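Local coordinates for protein alpha-1,6-mannanase (Bacteroides thetaiotaomicron, PDB 4V1S) that probably hydrolyses alpha-1,6-mannosidic linkages in mannans as a family GH76 glycoside hydrolase of a gut bacterium that uses polysaccharides, at residues Asp45-Thr48 with Trp49-Thr53; Arg230-Asp233 with Trp234-Asn238. All coordinates share one frame; numbering follows the deposited sequence.

Interaction 1: Asp45-Thr48 with Trp49-Thr53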
loop_
_atom_site.group_PDB
_atom_site.type_symbol
_atom_site.label_atom_id
_atom_site.label_comp_id
_atom_site.label_asym_id
_atom_site.label_seq_id
_atom_site.Cartn_x
_atom_site.Cartn_y
_atom_site.Cartn_z
ATOM N N ASP A 45 14.398 16.932 -8.147
ATOM C CA ASP A 45 13.101 17.359 -8.562
ATOM C C ASP A 45 12.191 16.143 -8.564
ATOM O O ASP A 45 11.895 15.577 -9.615
ATOM C CB ASP A 45 13.206 17.980 -9.938
ATOM C CG ASP A 45 11.945 18.662 -10.372
ATOM O OD1 ASP A 45 10.930 18.581 -9.637
ATOM O OD2 ASP A 45 11.985 19.289 -11.467
ATOM N N TYR A 46 11.752 15.752 -7.371
ATOM C CA TYR A 46 10.897 14.570 -7.212
ATOM C C TYR A 46 9.639 14.638 -8.046
ATOM O O TYR A 46 9.197 13.636 -8.581
ATOM C CB TYR A 46 10.516 14.361 -5.740
ATOM C CG TYR A 46 11.722 14.147 -4.852
ATOM C CD1 TYR A 46 12.492 13.005 -4.963
ATOM C CD2 TYR A 46 12.117 15.122 -3.928
ATOM C CE1 TYR A 46 13.645 12.830 -4.188
ATOM C CE2 TYR A 46 13.242 14.950 -3.144
ATOM C CZ TYR A 46 14.009 13.803 -3.282
ATOM O OH TYR A 46 15.126 13.614 -2.505
ATOM N N TYR A 47 9.038 15.818 -8.139
ATOM C CA TYR A 47 7.808 15.964 -8.899
ATOM C C TYR A 47 8.003 15.637 -10.380
ATOM O O TYR A 47 7.208 14.890 -10.984
ATOM C CB TYR A 47 7.311 17.390 -8.741
ATOM C CG TYR A 47 5.876 17.661 -9.173
ATOM C CD1 TYR A 47 4.803 17.011 -8.566
ATOM C CD2 TYR A 47 5.588 18.605 -10.130
ATOM C CE1 TYR A 47 3.502 17.282 -8.924
ATOM C CE2 TYR A 47 4.290 18.881 -10.516
ATOM C CZ TYR A 47 3.243 18.221 -9.895
ATOM O OH TYR A 47 1.946 18.520 -10.246
ATOM N N THR A 48 9.075 16.173 -10.962
ATOM C CA THR A 48 9.445 15.804 -12.331
ATOM C C THR A 48 9.753 14.313 -12.470
ATOM O O THR A 48 9.328 13.678 -13.404
ATOM C CB THR A 48 10.624 16.656 -12.848
ATOM O OG1 THR A 48 10.139 18.004 -12.950
ATOM C CG2 THR A 48 11.086 16.198 -14.188
ATOM N N TRP A 49 10.462 13.753 -11.503
ATOM C CA TRP A 49 10.755 12.338 -11.549
ATOM C C TRP A 49 9.473 11.538 -11.596
ATOM O O TRP A 49 9.390 10.570 -12.319
ATOM C CB TRP A 49 11.572 11.888 -10.337
ATOM C CG TRP A 49 12.941 12.466 -10.252
ATOM C CD1 TRP A 49 13.541 13.294 -11.143
ATOM C CD2 TRP A 49 13.874 12.256 -9.191
ATOM N NE1 TRP A 49 14.807 13.625 -10.695
ATOM C CE2 TRP A 49 15.036 12.993 -9.501
ATOM C CE3 TRP A 49 13.850 11.494 -8.019
ATOM C CZ2 TRP A 49 16.172 12.990 -8.670
ATOM C CZ3 TRP A 49 14.971 11.507 -7.187
ATOM C CH2 TRP A 49 16.111 12.254 -7.522
ATOM N N CYS A 50 8.473 11.983 -10.840
ATOM C CA CYS A 50 7.188 11.287 -10.839
ATOM C C CYS A 50 6.546 11.368 -12.204
ATOM O O CYS A 50 6.162 10.353 -12.764
ATOM C CB CYS A 50 6.256 11.868 -9.791
ATOM S SG CYS A 50 4.631 11.078 -9.738
ATOM N N LYS A 51 6.459 12.568 -12.768
ATOM C CA LYS A 51 5.859 12.736 -14.099
ATOM C C LYS A 51 6.619 11.931 -15.165
ATOM O O LYS A 51 6.036 11.341 -16.046
ATOM C CB LYS A 51 5.749 14.222 -14.457
ATOM C CG LYS A 51 4.715 14.929 -13.577
ATOM C CD LYS A 51 4.860 16.437 -13.564
ATOM C CE LYS A 51 5.329 16.937 -14.915
ATOM N NZ LYS A 51 4.276 16.760 -15.936
ATOM N N GLU A 52 7.934 11.915 -15.063
ATOM C CA GLU A 52 8.734 11.112 -15.964
ATOM C C GLU A 52 8.354 9.635 -15.907
ATOM O O GLU A 52 8.216 8.965 -16.945
ATOM C CB GLU A 52 10.210 11.326 -15.673
ATOM C CG GLU A 52 10.720 12.676 -16.151
ATOM C CD GLU A 52 12.165 12.966 -15.741
ATOM O OE1 GLU A 52 12.693 12.282 -14.838
ATOM O OE2 GLU A 52 12.785 13.897 -16.313
ATOM N N THR A 53 8.237 9.126 -14.689
ATOM C CA THR A 53 7.931 7.738 -14.466
ATOM C C THR A 53 6.547 7.394 -15.042
ATOM O O THR A 53 6.381 6.397 -15.725
ATOM C CB THR A 53 7.982 7.406 -12.994
ATOM O OG1 THR A 53 9.196 7.909 -12.418
ATOM C CG2 THR A 53 7.886 5.936 -12.787
#

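Interaction 2: Arg230-Asp233 with Trp234-Asn238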
loop_
_atom_site.group_PDB
_atom_site.type_symbol
_atom_site.label_atom_id
_atom_site.label_comp_id
_atom_site.label_asym_id
_atom_site.label_seq_id
_atom_site.Cartn_x
_atom_site.Cartn_y
_atom_site.Cartn_z
ATOM N N ARG A 230 -9.741 -5.144 17.777
ATOM C CA ARG A 230 -10.009 -6.562 17.787
ATOM C C ARG A 230 -9.058 -7.321 16.854
ATOM O O ARG A 230 -8.461 -8.332 17.238
ATOM C CB ARG A 230 -11.477 -6.804 17.401
ATOM C CG ARG A 230 -11.893 -8.248 17.363
ATOM C CD ARG A 230 -13.360 -8.398 16.968
ATOM N NE ARG A 230 -13.611 -7.914 15.609
ATOM C CZ ARG A 230 -14.319 -6.842 15.255
ATOM N NH1 ARG A 230 -14.921 -6.063 16.152
ATOM N NH2 ARG A 230 -14.440 -6.546 13.959
ATOM N N ILE A 231 -8.954 -6.848 15.608
ATOM C CA ILE A 231 -8.073 -7.478 14.642
ATOM C C ILE A 231 -6.612 -7.364 15.097
ATOM O O ILE A 231 -5.844 -8.319 14.991
ATOM C CB ILE A 231 -8.273 -6.855 13.250
ATOM C CG1 ILE A 231 -9.689 -7.187 12.730
ATOM C CG2 ILE A 231 -7.191 -7.330 12.293
ATOM C CD1 ILE A 231 -10.130 -6.276 11.602
ATOM N N ASN A 232 -6.224 -6.208 15.618
ATOM C CA ASN A 232 -4.868 -6.045 16.136
ATOM C C ASN A 232 -4.533 -7.022 17.254
ATOM O O ASN A 232 -3.481 -7.658 17.237
ATOM C CB ASN A 232 -4.619 -4.647 16.643
ATOM C CG ASN A 232 -3.174 -4.456 17.056
ATOM O OD1 ASN A 232 -2.259 -4.708 16.264
ATOM N ND2 ASN A 232 -2.955 -4.057 18.304
ATOM N N ASP A 233 -5.433 -7.134 18.225
ATOM C CA ASP A 233 -5.225 -8.070 19.344
ATOM C C ASP A 233 -4.957 -9.485 18.809
ATOM O O ASP A 233 -4.022 -10.157 19.248
ATOM C CB ASP A 233 -6.440 -8.079 20.259
ATOM C CG ASP A 233 -6.524 -6.859 21.148
ATOM O OD1 ASP A 233 -5.589 -6.032 21.180
ATOM O OD2 ASP A 233 -7.566 -6.721 21.814
ATOM N N TRP A 234 -5.762 -9.927 17.839
ATOM C CA TRP A 234 -5.563 -11.255 17.241
ATOM C C TRP A 234 -4.203 -11.348 16.540
ATOM O O TRP A 234 -3.486 -12.354 16.654
ATOM C CB TRP A 234 -6.694 -11.603 16.257
ATOM C CG TRP A 234 -6.536 -12.956 15.641
ATOM C CD1 TRP A 234 -6.999 -14.163 16.132
ATOM C CD2 TRP A 234 -5.832 -13.270 14.438
ATOM N NE1 TRP A 234 -6.625 -15.189 15.302
ATOM C CE2 TRP A 234 -5.910 -14.672 14.254
ATOM C CE3 TRP A 234 -5.185 -12.502 13.472
ATOM C CZ2 TRP A 234 -5.353 -15.306 13.149
ATOM C CZ3 TRP A 234 -4.622 -13.137 12.375
ATOM C CH2 TRP A 234 -4.691 -14.525 12.234
ATOM N N THR A 235 -3.879 -10.313 15.770
ATOM C CA THR A 235 -2.675 -10.325 14.965
ATOM C C THR A 235 -1.421 -10.356 15.845
ATOM O O THR A 235 -0.489 -11.132 15.599
ATOM C CB THR A 235 -2.668 -9.135 14.016
ATOM O OG1 THR A 235 -3.903 -9.124 13.263
ATOM C CG2 THR A 235 -1.500 -9.229 13.052
ATOM N N VAL A 236 -1.408 -9.537 16.876
ATOM C CA VAL A 236 -0.285 -9.535 17.856
ATOM C C VAL A 236 -0.139 -10.911 18.558
ATOM O O VAL A 236 0.962 -11.421 18.772
ATOM C CB VAL A 236 -0.459 -8.355 18.850
ATOM C CG1 VAL A 236 0.468 -8.485 20.040
ATOM C CG2 VAL A 236 -0.246 -7.031 18.103
ATOM N N GLU A 237 -1.262 -11.520 18.899
ATOM C CA GLU A 237 -1.254 -12.799 19.626
ATOM C C GLU A 237 -0.745 -13.952 18.742
ATOM O O GLU A 237 -0.097 -14.880 19.245
ATOM C CB GLU A 237 -2.662 -13.089 20.140
ATOM C CG GLU A 237 -2.850 -14.437 20.803
ATOM C CD GLU A 237 -2.049 -14.612 22.090
ATOM O OE1 GLU A 237 -1.645 -13.592 22.693
ATOM O OE2 GLU A 237 -1.833 -15.743 22.466
ATOM N N ASN A 238 -1.017 -13.870 17.425
ATOM C CA ASN A 238 -0.764 -14.992 16.502
ATOM C C ASN A 238 0.372 -14.832 15.504
ATOM O O ASN A 238 0.961 -15.832 15.090
ATOM C CB ASN A 238 -2.049 -15.311 15.729
ATOM C CG ASN A 238 -3.085 -15.949 16.615
ATOM O OD1 ASN A 238 -3.022 -17.143 16.853
ATOM N ND2 ASN A 238 -4.016 -15.153 17.148
#

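Interaction 1: Asp45-Thr48 with Trp49-Thr53
Y46 and W49, one turn apart at the start of helix 46-61, show how a helix N terminus can be built on aromatic packing inside and polar capping outside. The rings form an offset edge-to-face pair, planes at 78°: CE1 of Y46 comes 3.5 Å from CZ3 of W49, above the indole plane but offset past the rim of its six-membered ring. With chi1 of -65°, the indole folds back beside its own backbone N. D45 O accepts the W49 amide N at 3.0 Å, in the carbonyl plane, and this bond also brings it over the indole face, 3.2 Å from CD1 of W49. Here packing is tight: F340 and H347 meet the Y46 and W49 rings respectively, and N344 takes the Y46 hydroxyl. Were the W49 indole cut back to an alanine, the Y46 edge would probably lose its aromatic face and H347 its stacking partner. The outer side is looser. The E52 carboxylate passes T48 CG2, with OE2 at 3.6 Å. D45 is the N-cap: OD1 accepts a weak bond from T48 N, and OD2 takes the T48 hydroxyl OG1 at 2.7 Å, from above the carboxylate plane. This carboxylate, at the positive end of the helix dipole, is likely to be stabilised in its charged form.

Interaction 2: Arg230-Asp233 with Trp234-Asn238
T235 turns its hydroxyl beside its own backbone N (chi1 -53°), which drops OG1 back onto the carbonyl of I231 one turn earlier, while N232 swings CG beside its carbonyl carbon (chi1 -175°), which brings the amide end back alongside V236 although the side chain starts off away from it. Both happen within helix 222-239, part of the (alpha/alpha)6 barrel of family GH76, in the clan of six-hairpin glycosidases. The general principle is that a helix carbonyl can serve a side chain as well as the backbone. I231 O accepts the amide of T235 and also T235 OG1, the latter at 2.7 Å and from above the carbonyl plane. The same OG1 is hydrogen-bonded to S205 OG, so the hydroxyl links this helix to helix 202-219, against which I231 also packs. N232 OD1 comes 3.6 Å from CG2 of V236, a van der Waals contact between amide oxygen and methyl, while OD1 accepts a hydrogen bond from W274 NE1 on helix 264-281. The backbone beneath them is regular: V236 N meets N232 O at 2.8 Å in a nearly straight bond. Toward solvent the contact thins, since D233 and E237 are joined mainly by their backbone bond, and the R230 side chain leads away to a salt bridge with E179 while its carbonyl accepts the W234 amide. W234 directs NE1 to L183 O. Near the helix end the carbonyl of W234 is shared in turn: N238 N bonds to it, and ND2 of N238, above one face of the indole and offset toward its rim, donates to W234 O at 2.9 Å.

Overall arrangement
Followed from the N terminus, interaction 1 comes first, where the chain leaves a short loop and enters helix 46-61; interaction 2 follows much later, in the C-terminal half of helix 222-239. Each joins adjoining segments along one helix, the first including its N-cap, so neither closes a long loop, and the two stand in series without nesting or crossing. They lie on opposite sides of the chain's centre, with centres about 39 Å apart and nearest atoms about 31 Å apart. Interaction 1 ties the start of its helix to helices 334-350 and 374-394 near the C terminus and to helices 81-97 and 99-114, whereas interaction 2 joins its helix to helices 202-219 and 264-281.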